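Long-range contacts in L-fuculose phosphate aldolase (Streptococcus pneumoniae, PDB 4C24), which is a four-chain, zinc-binding enzyme of the class II aldolase and adducin N-terminal domain family, built around one mixed beta-sheet backed by helices: residues T105-R111 against L156-G161; T23-K27 against A99-Y103; F36-K40 against R90-D94; E12-Y16 against L169-F173. One frame throughout, in Å; residues are numbered along the deposited sequence.

Interaction 1. Residues T105-R111 against L156-G161; sequences TVLACLR and LLANHG. With ZN (zinc ion), chain B.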
# COMPACT_ATOMS: atom_id res chain seq x y z
N THR A 105 14.72 4.23 -3.04
CA THR A 105 14.93 5.62 -3.41
C THR A 105 14.99 6.50 -2.17
O THR A 105 15.76 7.45 -2.17
CB THR A 105 13.83 6.08 -4.37
OG1 THR A 105 13.92 5.26 -5.53
CG2 THR A 105 14.03 7.54 -4.78
N VAL A 106 14.21 6.17 -1.14
CA VAL A 106 14.38 6.84 0.19
C VAL A 106 15.84 6.79 0.63
O VAL A 106 16.45 7.84 0.97
CB VAL A 106 13.47 6.21 1.24
CG1 VAL A 106 13.85 6.70 2.66
CG2 VAL A 106 12.05 6.55 0.90
N LEU A 107 16.40 5.59 0.64
CA LEU A 107 17.81 5.45 1.01
C LEU A 107 18.70 6.27 0.08
O LEU A 107 19.62 6.94 0.52
CB LEU A 107 18.22 4.00 1.04
CG LEU A 107 17.59 3.23 2.20
CD1 LEU A 107 17.99 1.76 2.10
CD2 LEU A 107 18.08 3.78 3.57
N ALA A 108 18.42 6.26 -1.22
CA ALA A 108 19.19 7.02 -2.17
C ALA A 108 19.13 8.52 -1.90
O ALA A 108 20.09 9.24 -2.16
CB ALA A 108 18.63 6.74 -3.57
N CYS A 109 17.98 9.01 -1.44
CA CYS A 109 17.83 10.44 -1.18
C CYS A 109 18.48 10.87 0.12
O CYS A 109 18.78 12.05 0.28
CB CYS A 109 16.37 10.89 -1.26
SG CYS A 109 15.68 10.69 -2.92
N LEU A 110 18.65 9.92 1.02
CA LEU A 110 19.44 10.12 2.25
C LEU A 110 20.91 9.92 1.94
O LEU A 110 21.78 10.23 2.78
CB LEU A 110 19.03 9.11 3.30
CG LEU A 110 17.64 9.26 3.87
CD1 LEU A 110 17.14 7.93 4.41
CD2 LEU A 110 17.59 10.36 4.92
N ARG A 111 21.21 9.37 0.76
CA ARG A 111 22.55 8.91 0.42
C ARG A 111 23.10 7.92 1.48
O ARG A 111 24.26 8.02 1.93
CB ARG A 111 23.47 10.10 0.11
CG ARG A 111 22.90 11.00 -0.96
CD ARG A 111 23.82 12.12 -1.36
NE ARG A 111 23.22 12.99 -2.35
CZ ARG A 111 23.86 13.99 -2.94
NH1 ARG A 111 25.12 14.27 -2.58
NH2 ARG A 111 23.26 14.76 -3.83
N LEU A 156 22.31 1.94 -5.46
CA LEU A 156 21.42 3.07 -5.34
C LEU A 156 22.02 4.32 -6.03
O LEU A 156 23.22 4.59 -5.96
CB LEU A 156 21.12 3.36 -3.86
CG LEU A 156 20.64 2.20 -2.99
CD1 LEU A 156 20.42 2.63 -1.55
CD2 LEU A 156 19.40 1.57 -3.62
N LEU A 157 21.17 5.07 -6.71
CA LEU A 157 21.57 6.26 -7.42
C LEU A 157 21.06 7.44 -6.60
O LEU A 157 19.86 7.61 -6.39
CB LEU A 157 20.93 6.30 -8.80
CG LEU A 157 21.22 5.05 -9.63
CD1 LEU A 157 20.44 5.15 -10.95
CD2 LEU A 157 22.72 4.81 -9.86
N ALA A 158 22.02 8.24 -6.10
CA ALA A 158 21.69 9.30 -5.18
C ALA A 158 20.55 10.21 -5.66
O ALA A 158 20.58 10.73 -6.77
CB ALA A 158 22.94 10.12 -4.92
N ASN A 159 19.53 10.39 -4.83
CA ASN A 159 18.43 11.31 -5.12
C ASN A 159 17.69 10.91 -6.39
O ASN A 159 17.12 11.76 -7.06
CB ASN A 159 18.91 12.77 -5.21
CG ASN A 159 19.52 13.24 -3.92
OD1 ASN A 159 18.83 13.65 -3.00
ND2 ASN A 159 20.80 13.16 -3.86
N HIS A 160 17.69 9.61 -6.65
CA HIS A 160 17.22 9.15 -7.97
C HIS A 160 16.51 7.81 -7.93
O HIS A 160 15.30 7.76 -8.16
CB HIS A 160 18.41 9.12 -8.92
CG HIS A 160 18.05 8.84 -10.35
ND1 HIS A 160 18.83 9.23 -11.40
CD2 HIS A 160 16.98 8.18 -10.88
CE1 HIS A 160 18.26 8.83 -12.54
NE2 HIS A 160 17.14 8.19 -12.24
N GLY A 161 17.23 6.74 -7.65
CA GLY A 161 16.59 5.42 -7.70
C GLY A 161 17.56 4.28 -7.57
O GLY A 161 18.52 4.36 -6.82
ZN ZN B . 15.84 7.32 -13.49
O HOH W 1 16.19 8.40 -15.24
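The classic beta bulge in which His160 and Gly161 both face Leu157 belongs to the zinc site, and Thr105 and Ala108 of helix 103-110 pack against its backbone. His160 NE2 binds the zinc ion at 2.0 Å, and His98 and His100 bind the same metal, as does a water. A clear hydrogen bond joins Asn159 N to Ala108 O, 3.0 Å with 158° at the hydrogen; the donor sits above the carbonyl plane. Ala158 CA makes a C-H...O contact with Ala108 O at 3.4 Å. Ala108 O also takes a weak bond from Arg111 N, part of the Schellman motif with which positive-phi Arg111 ends the helix. Ala108 CB presses on Leu157 O at 3.2 Å, a snug fit of methyl against carbonyl. Leu156 CD1 meets Leu107 CB at 3.7 Å. The branches of Thr105 divide: CG2, anti to the backbone N, lies 3.6 Å from His160 O, while OG1 lies 3.4 Å from Gly161 CA and is hydrogen-bonded back to Thr101 O. Cys109 SG rests 3.6 Å from Asn159 CA, and the extended Arg111 chain brings its guanidinium edge to the Asn159 amide, the two planes 74° apart. His160 O is also hydrogen-bonded by His118 of the second subunit. The helix thus touches the backbone round the metal ligand but not its ring, consistent with a second-shell part in positioning His160 for the zinc ion.

Interaction 2. Residues T23-K27 against A99-Y103; sequences TDLTK and AHTTY. With ZN (zinc ion), chain B; SO4 (sulfate ion), chain D.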
# COMPACT_ATOMS: atom_id res chain seq x y z
N THR A 23 3.26 -4.83 -10.61
CA THR A 23 3.59 -5.17 -9.22
C THR A 23 3.81 -3.93 -8.37
O THR A 23 4.15 -4.03 -7.19
CB THR A 23 4.84 -6.07 -9.11
OG1 THR A 23 5.97 -5.36 -9.61
CG2 THR A 23 4.66 -7.37 -9.88
N ASP A 24 3.58 -2.76 -8.95
CA ASP A 24 3.70 -1.48 -8.26
C ASP A 24 5.10 -1.19 -7.72
O ASP A 24 5.27 -0.43 -6.75
CB ASP A 24 2.67 -1.32 -7.14
CG ASP A 24 2.38 0.14 -6.82
OD1 ASP A 24 2.43 0.99 -7.74
OD2 ASP A 24 2.09 0.43 -5.64
N LEU A 25 6.12 -1.76 -8.35
CA LEU A 25 7.49 -1.34 -8.03
C LEU A 25 7.74 0.10 -8.48
O LEU A 25 8.40 0.87 -7.79
CB LEU A 25 8.52 -2.28 -8.65
CG LEU A 25 8.80 -3.52 -7.82
CD1 LEU A 25 9.55 -4.54 -8.68
CD2 LEU A 25 9.60 -3.17 -6.55
N THR A 26 7.21 0.46 -9.65
CA THR A 26 7.34 1.83 -10.15
C THR A 26 6.16 2.17 -11.03
O THR A 26 5.44 1.27 -11.47
CB THR A 26 8.70 2.05 -10.87
OG1 THR A 26 8.78 3.39 -11.36
CG2 THR A 26 8.86 1.09 -12.02
N LYS A 27 5.94 3.45 -11.28
CA LYS A 27 4.96 3.89 -12.28
C LYS A 27 5.56 3.84 -13.70
O LYS A 27 4.83 3.91 -14.69
CB LYS A 27 4.46 5.30 -11.96
N ALA A 99 14.99 1.61 -11.98
CA ALA A 99 13.67 1.95 -11.53
C ALA A 99 13.72 3.02 -10.46
O ALA A 99 14.74 3.14 -9.79
CB ALA A 99 12.96 0.72 -11.00
N HIS A 100 12.65 3.79 -10.34
CA HIS A 100 12.48 4.72 -9.21
C HIS A 100 11.50 4.04 -8.28
O HIS A 100 10.28 4.19 -8.43
CB HIS A 100 11.95 6.06 -9.69
CG HIS A 100 12.80 6.74 -10.72
ND1 HIS A 100 12.62 8.05 -11.09
CD2 HIS A 100 13.85 6.28 -11.46
CE1 HIS A 100 13.49 8.35 -12.05
NE2 HIS A 100 14.27 7.30 -12.26
N THR A 101 12.02 3.20 -7.40
CA THR A 101 11.15 2.49 -6.48
C THR A 101 10.87 3.34 -5.23
O THR A 101 11.10 4.57 -5.23
CB THR A 101 11.72 1.10 -6.15
OG1 THR A 101 12.94 1.27 -5.41
CG2 THR A 101 11.96 0.27 -7.43
N THR A 102 10.32 2.73 -4.19
CA THR A 102 10.02 3.55 -3.01
C THR A 102 11.15 3.61 -1.99
O THR A 102 11.87 4.63 -1.94
CB THR A 102 8.71 3.12 -2.35
OG1 THR A 102 7.69 3.15 -3.35
CG2 THR A 102 8.34 4.08 -1.21
N TYR A 103 11.32 2.56 -1.19
CA TYR A 103 12.28 2.66 -0.07
C TYR A 103 13.72 2.65 -0.51
O TYR A 103 14.58 3.24 0.18
CB TYR A 103 11.98 1.62 1.00
CG TYR A 103 10.72 1.95 1.75
CD1 TYR A 103 9.47 1.54 1.27
CD2 TYR A 103 10.75 2.71 2.92
CE1 TYR A 103 8.31 1.85 1.95
CE2 TYR A 103 9.59 3.01 3.61
CZ TYR A 103 8.36 2.60 3.12
OH TYR A 103 7.20 2.90 3.80
ZN ZN B . 15.84 7.32 -13.49
S SO4 D . 5.16 0.94 -0.74
O1 SO4 D . 5.76 1.52 -1.96
O2 SO4 D . 3.90 0.28 -1.16
O3 SO4 D . 6.12 -0.05 -0.23
O4 SO4 D . 4.91 2.01 0.25
O HOH W 2 8.56 0.72 -5.06
O HOH W 3 10.96 4.08 -12.63
O HOH W 4 8.17 5.25 -9.65
O HOH W 1 16.19 8.40 -15.24
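Leu25 and Thr26 meet His100 and Thr101 in a largely water-mediated contact between two loops, one following helix 7-22, the other joining strand 95-99 to helix 103-110. No direct hydrogen bond across it is clear; three waters carry the polar links. With chi1 at 179°, Thr26 OG1 is turned away from its own N and toward His100, where two waters meet it. One water lies 2.6 Å from Thr26 OG1 and accepts from His100 N at 2.9 Å; a second, likewise bonded to Thr26 OG1, donates to His100 O at 2.7 Å. Gly28 N is a further partner of this hydroxyl. The third water joins Leu25 O (2.7 Å) to Thr102 N (2.8 Å). Direct contact is lighter: Thr101 CA makes a C-H...O approach to Leu25 O at 3.5 Å, 155° at the hydrogen, and the Thr26 methyl faces Ala99 CB. Thr101 OG1 is held by Glu180, and Thr102 OG1 donates to O1 of a sulfate ion, probably from the crystallisation liquor, at 2.9 Å. Both backbone polar groups of His100 are therefore hydrated from the Thr26 side, while His100 NE2 binds the zinc ion at 2.0 Å. Together with His98, His160 and a water, this gives the three-histidine zinc site typical of class II aldolases of this family.

Interaction 3. Residues F36-K40 against R90-D94; sequences FDREK and RDDID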
# COMPACT_ATOMS: atom_id res chain seq x y z
N PHE A 36 21.75 -7.22 -23.01
CA PHE A 36 22.94 -7.25 -23.85
C PHE A 36 23.14 -8.65 -24.40
O PHE A 36 23.17 -9.63 -23.66
CB PHE A 36 24.17 -6.83 -23.03
CG PHE A 36 25.37 -6.50 -23.88
CD1 PHE A 36 25.38 -5.35 -24.66
CD2 PHE A 36 26.47 -7.35 -23.90
CE1 PHE A 36 26.48 -5.05 -25.45
CE2 PHE A 36 27.58 -7.04 -24.69
CZ PHE A 36 27.57 -5.90 -25.47
N ASP A 37 23.26 -8.73 -25.73
CA ASP A 37 23.53 -9.99 -26.40
C ASP A 37 25.05 -10.05 -26.56
O ASP A 37 25.62 -9.24 -27.30
CB ASP A 37 22.81 -9.96 -27.76
CG ASP A 37 22.98 -11.24 -28.56
OD1 ASP A 37 24.04 -11.89 -28.50
OD2 ASP A 37 22.00 -11.58 -29.28
N ARG A 38 25.70 -10.98 -25.85
CA ARG A 38 27.18 -11.07 -25.86
C ARG A 38 27.78 -11.57 -27.17
O ARG A 38 28.91 -11.21 -27.51
CB ARG A 38 27.69 -11.96 -24.72
CG ARG A 38 27.43 -11.40 -23.34
CD ARG A 38 28.48 -10.37 -22.97
NE ARG A 38 28.07 -9.71 -21.75
CZ ARG A 38 28.66 -8.64 -21.23
NH1 ARG A 38 29.71 -8.10 -21.83
NH2 ARG A 38 28.18 -8.12 -20.11
N GLU A 39 27.04 -12.42 -27.88
CA GLU A 39 27.54 -12.98 -29.13
C GLU A 39 27.53 -11.87 -30.18
O GLU A 39 28.51 -11.67 -30.91
CB GLU A 39 26.68 -14.17 -29.58
N LYS A 40 26.44 -11.12 -30.20
CA LYS A 40 26.26 -10.03 -31.16
C LYS A 40 26.88 -8.71 -30.72
O LYS A 40 27.15 -7.84 -31.54
CB LYS A 40 24.78 -9.81 -31.47
CG LYS A 40 24.08 -11.03 -32.04
CD LYS A 40 22.66 -10.71 -32.47
CE LYS A 40 21.90 -11.97 -32.85
NZ LYS A 40 21.38 -12.64 -31.63
N ARG A 90 31.63 -5.22 -17.33
CA ARG A 90 31.25 -6.41 -16.58
C ARG A 90 30.77 -7.49 -17.52
O ARG A 90 29.88 -7.23 -18.32
CB ARG A 90 30.09 -6.07 -15.65
CG ARG A 90 30.39 -4.90 -14.77
CD ARG A 90 29.43 -4.85 -13.64
NE ARG A 90 29.27 -6.09 -12.88
CZ ARG A 90 28.95 -6.06 -11.59
NH1 ARG A 90 28.85 -4.88 -11.00
NH2 ARG A 90 28.75 -7.17 -10.91
N ASP A 91 31.37 -8.67 -17.39
CA ASP A 91 30.99 -9.83 -18.19
C ASP A 91 29.86 -10.65 -17.54
O ASP A 91 29.31 -11.56 -18.18
CB ASP A 91 32.21 -10.71 -18.48
CG ASP A 91 32.94 -11.15 -17.21
OD1 ASP A 91 32.50 -10.78 -16.10
OD2 ASP A 91 33.96 -11.86 -17.32
N ASP A 92 29.56 -10.36 -16.28
CA ASP A 92 28.59 -11.12 -15.49
C ASP A 92 27.16 -10.59 -15.50
O ASP A 92 26.30 -11.13 -14.81
CB ASP A 92 29.09 -11.28 -14.04
CG ASP A 92 29.28 -9.94 -13.31
OD1 ASP A 92 29.48 -8.89 -13.96
OD2 ASP A 92 29.25 -9.94 -12.06
N ILE A 93 26.93 -9.53 -16.28
CA ILE A 93 25.65 -8.84 -16.30
C ILE A 93 25.17 -8.81 -17.74
O ILE A 93 25.85 -8.24 -18.58
CB ILE A 93 25.81 -7.38 -15.80
CG1 ILE A 93 26.21 -7.35 -14.32
CG2 ILE A 93 24.54 -6.58 -16.03
CD1 ILE A 93 25.26 -8.10 -13.42
N ASP A 94 24.03 -9.41 -18.03
CA ASP A 94 23.47 -9.38 -19.39
C ASP A 94 22.09 -8.71 -19.48
O ASP A 94 21.48 -8.64 -20.55
CB ASP A 94 23.40 -10.79 -20.02
CG ASP A 94 24.78 -11.38 -20.33
OD1 ASP A 94 25.79 -10.65 -20.32
OD2 ASP A 94 24.85 -12.59 -20.62
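Arg38 reaches from the end of strand 32-37 to Asp94 and to the main chain of the loop 90-94, and its guanidinium is satisfied on several sides. Arg38 NE donates to Asp94 OD1 at 2.9 Å in an almost straight salt bridge (175° at the hydrogen) that lies in the guanidinium plane and reaches Asp94 OD1 on the syn side but tilted out of the carboxylate plane. NH2 serves two carbonyls: Ile93 O at 2.8 Å, also near the guanidinium plane, and Arg90 O at 2.6 Å, a bond whose 129° angle makes it weak. NH1 is taken by Tyr87 O of helix 80-89. The chain bends at chi2 (-81°), which turns the head back so that Phe36 CD2 lies over one guanidinium face and Asp91 CA over the opposite one, each offset toward the rim; the Phe36 ring in turn stacks on Tyr87. Ile93 O and Asp94 OD1 are two acceptors only 3.0 Å apart, and the cation probably offsets their repulsion by donating to both. The backbone bond from Phe36 N to Asp94 O, 2.9 Å, stands where strand 32-37 runs antiparallel to strand 95-99 in the central mixed sheet, so the arginine clamps the loop that leads into the neighbouring strand. Each segment is also braced internally. Asp37 OD1 accepts from Lys40 N at 3.0 Å, an Asx motif, while its OD2 forms a salt bridge with Lys40 NZ. Arg90 grips Asp92 side-on, NE to OD1 and NH2 to OD2, each 3.0 Å; Arg90 NH1 goes to Met149 O, and Asp92 O accepts from Arg153.

Interaction 4. Residues E12-Y16 against L169-F173; sequences ELIKY and LLNAF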
# COMPACT_ATOMS: atom_id res chain seq x y z
N GLU A 12 10.49 -9.46 -24.45
CA GLU A 12 10.81 -9.67 -23.05
C GLU A 12 11.02 -8.34 -22.33
O GLU A 12 10.53 -8.17 -21.21
CB GLU A 12 11.97 -10.63 -22.84
CG GLU A 12 12.10 -11.11 -21.40
CD GLU A 12 13.22 -12.11 -21.17
OE1 GLU A 12 14.36 -11.86 -21.64
OE2 GLU A 12 12.97 -13.14 -20.52
N LEU A 13 11.69 -7.39 -22.97
CA LEU A 13 11.80 -6.04 -22.38
C LEU A 13 10.44 -5.43 -22.10
O LEU A 13 10.21 -4.86 -21.05
CB LEU A 13 12.59 -5.11 -23.29
CG LEU A 13 14.07 -5.42 -23.36
CD1 LEU A 13 14.68 -4.67 -24.51
CD2 LEU A 13 14.78 -5.02 -22.08
N ILE A 14 9.52 -5.58 -23.04
CA ILE A 14 8.16 -5.08 -22.89
C ILE A 14 7.45 -5.76 -21.73
O ILE A 14 6.81 -5.09 -20.92
CB ILE A 14 7.38 -5.29 -24.20
CG1 ILE A 14 8.11 -4.58 -25.33
CG2 ILE A 14 5.95 -4.79 -24.07
CD1 ILE A 14 8.34 -3.13 -25.02
N LYS A 15 7.57 -7.09 -21.66
CA LYS A 15 6.96 -7.87 -20.60
C LYS A 15 7.41 -7.37 -19.22
O LYS A 15 6.57 -7.08 -18.36
CB LYS A 15 7.34 -9.34 -20.76
CG LYS A 15 6.79 -10.27 -19.69
CD LYS A 15 7.42 -11.65 -19.83
CE LYS A 15 7.35 -12.47 -18.55
NZ LYS A 15 5.98 -12.98 -18.28
N TYR A 16 8.73 -7.24 -19.02
CA TYR A 16 9.25 -6.82 -17.71
C TYR A 16 8.99 -5.37 -17.36
O TYR A 16 8.83 -5.06 -16.19
CB TYR A 16 10.70 -7.23 -17.53
CG TYR A 16 10.78 -8.71 -17.22
CD1 TYR A 16 10.55 -9.18 -15.93
CD2 TYR A 16 10.97 -9.65 -18.25
CE1 TYR A 16 10.59 -10.53 -15.63
CE2 TYR A 16 11.00 -11.02 -17.96
CZ TYR A 16 10.80 -11.45 -16.65
OH TYR A 16 10.83 -12.80 -16.35
N LEU A 169 16.65 -10.95 -17.57
CA LEU A 169 15.66 -10.00 -17.05
C LEU A 169 14.86 -10.55 -15.89
O LEU A 169 14.55 -9.80 -14.97
CB LEU A 169 14.70 -9.51 -18.13
CG LEU A 169 15.29 -8.48 -19.07
CD1 LEU A 169 14.37 -8.36 -20.28
CD2 LEU A 169 15.46 -7.11 -18.42
N LEU A 170 14.50 -11.83 -15.93
CA LEU A 170 13.83 -12.43 -14.78
C LEU A 170 14.62 -12.23 -13.48
O LEU A 170 14.06 -11.78 -12.48
CB LEU A 170 13.54 -13.92 -15.02
CG LEU A 170 12.70 -14.67 -13.97
CD1 LEU A 170 11.85 -15.75 -14.62
CD2 LEU A 170 13.60 -15.27 -12.91
N ASN A 171 15.92 -12.53 -13.52
CA ASN A 171 16.79 -12.38 -12.35
C ASN A 171 17.01 -10.91 -12.01
O ASN A 171 16.99 -10.55 -10.83
CB ASN A 171 18.13 -13.10 -12.52
CG ASN A 171 17.99 -14.60 -12.68
OD1 ASN A 171 16.90 -15.16 -12.60
ND2 ASN A 171 19.11 -15.27 -12.89
N ALA A 172 17.20 -10.06 -13.02
CA ALA A 172 17.32 -8.60 -12.75
C ALA A 172 16.06 -8.08 -12.06
O ALA A 172 16.13 -7.30 -11.10
CB ALA A 172 17.60 -7.82 -14.03
N PHE A 173 14.88 -8.50 -12.53
CA PHE A 173 13.63 -8.09 -11.93
C PHE A 173 13.57 -8.57 -10.48
O PHE A 173 13.16 -7.81 -9.58
CB PHE A 173 12.43 -8.64 -12.76
CG PHE A 173 11.09 -8.30 -12.19
CD1 PHE A 173 10.51 -9.13 -11.24
CD2 PHE A 173 10.43 -7.12 -12.55
CE1 PHE A 173 9.29 -8.80 -10.66
CE2 PHE A 173 9.21 -6.79 -11.97
CZ PHE A 173 8.64 -7.64 -11.03
O HOH W 5 16.91 -11.66 -20.41
O HOH W 6 14.60 -13.62 -18.40
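The Tyr16 ring lies with one face over the first turn of helix 169-192, where Leu169 CB points at it in a CH-pi contact, 4.1 Å from the centroid and 27° off the normal. The two side chains slide past each other in opposite directions, and the phenol oxygen runs on to Leu170, with Tyr16 OH 3.2 Å from Leu170 CB. Phe173, one turn later, sets its CB 3.7 Å from Tyr16 CD1; its ring is oblique to the tyrosine, planes at 52° and centroids 5.8 Å apart. Further out on the leucine side chain, Leu169 CD1 fits between Glu12 CG (3.7 Å) and Leu13 CD2 (3.8 Å), the Leu13 side chain crossing that of Leu169 at about a right angle. The segments 12-16 and 169-173 run nearly parallel (crossing angle -22°), their axes 10.8 Å apart at closest approach, and both lie on the central sheet, where Leu169 also packs on Ile97 and Tyr16 on Leu33. The pair is bridged by side chains and water. Glu12, its CG anti to the backbone N, extends to the start of the second helix: one water links OE1 to Leu169 N, another OE2 to Leu170 N. The carboxylate would probably be favoured by the helix N-terminus, whose first N-H groups these waters accept from.

From the N terminus, helix 7-22 opens interaction 4, whose partner at 169-173 closes the widest loop of the four and joins two helices packed on the sheet. Within it, residues 23-27 open interaction 2 and 36-40 open interaction 3; the latter closes first, at 90-94, tying strand 32-37 to the loop leading into strand 95-99, and lies wholly inside the former, which closes at 99-103. Interaction 1 then follows in series, joining helix 103-110 to the end of strand 154-157. None of the loops cross. Interactions 1 and 2 touch through His160 and His100 on the shared zinc ion, and 2 and 4 through Leu25 and Phe173. The centre of interaction 3 lies about 26 Å from that of interaction 2, without touching.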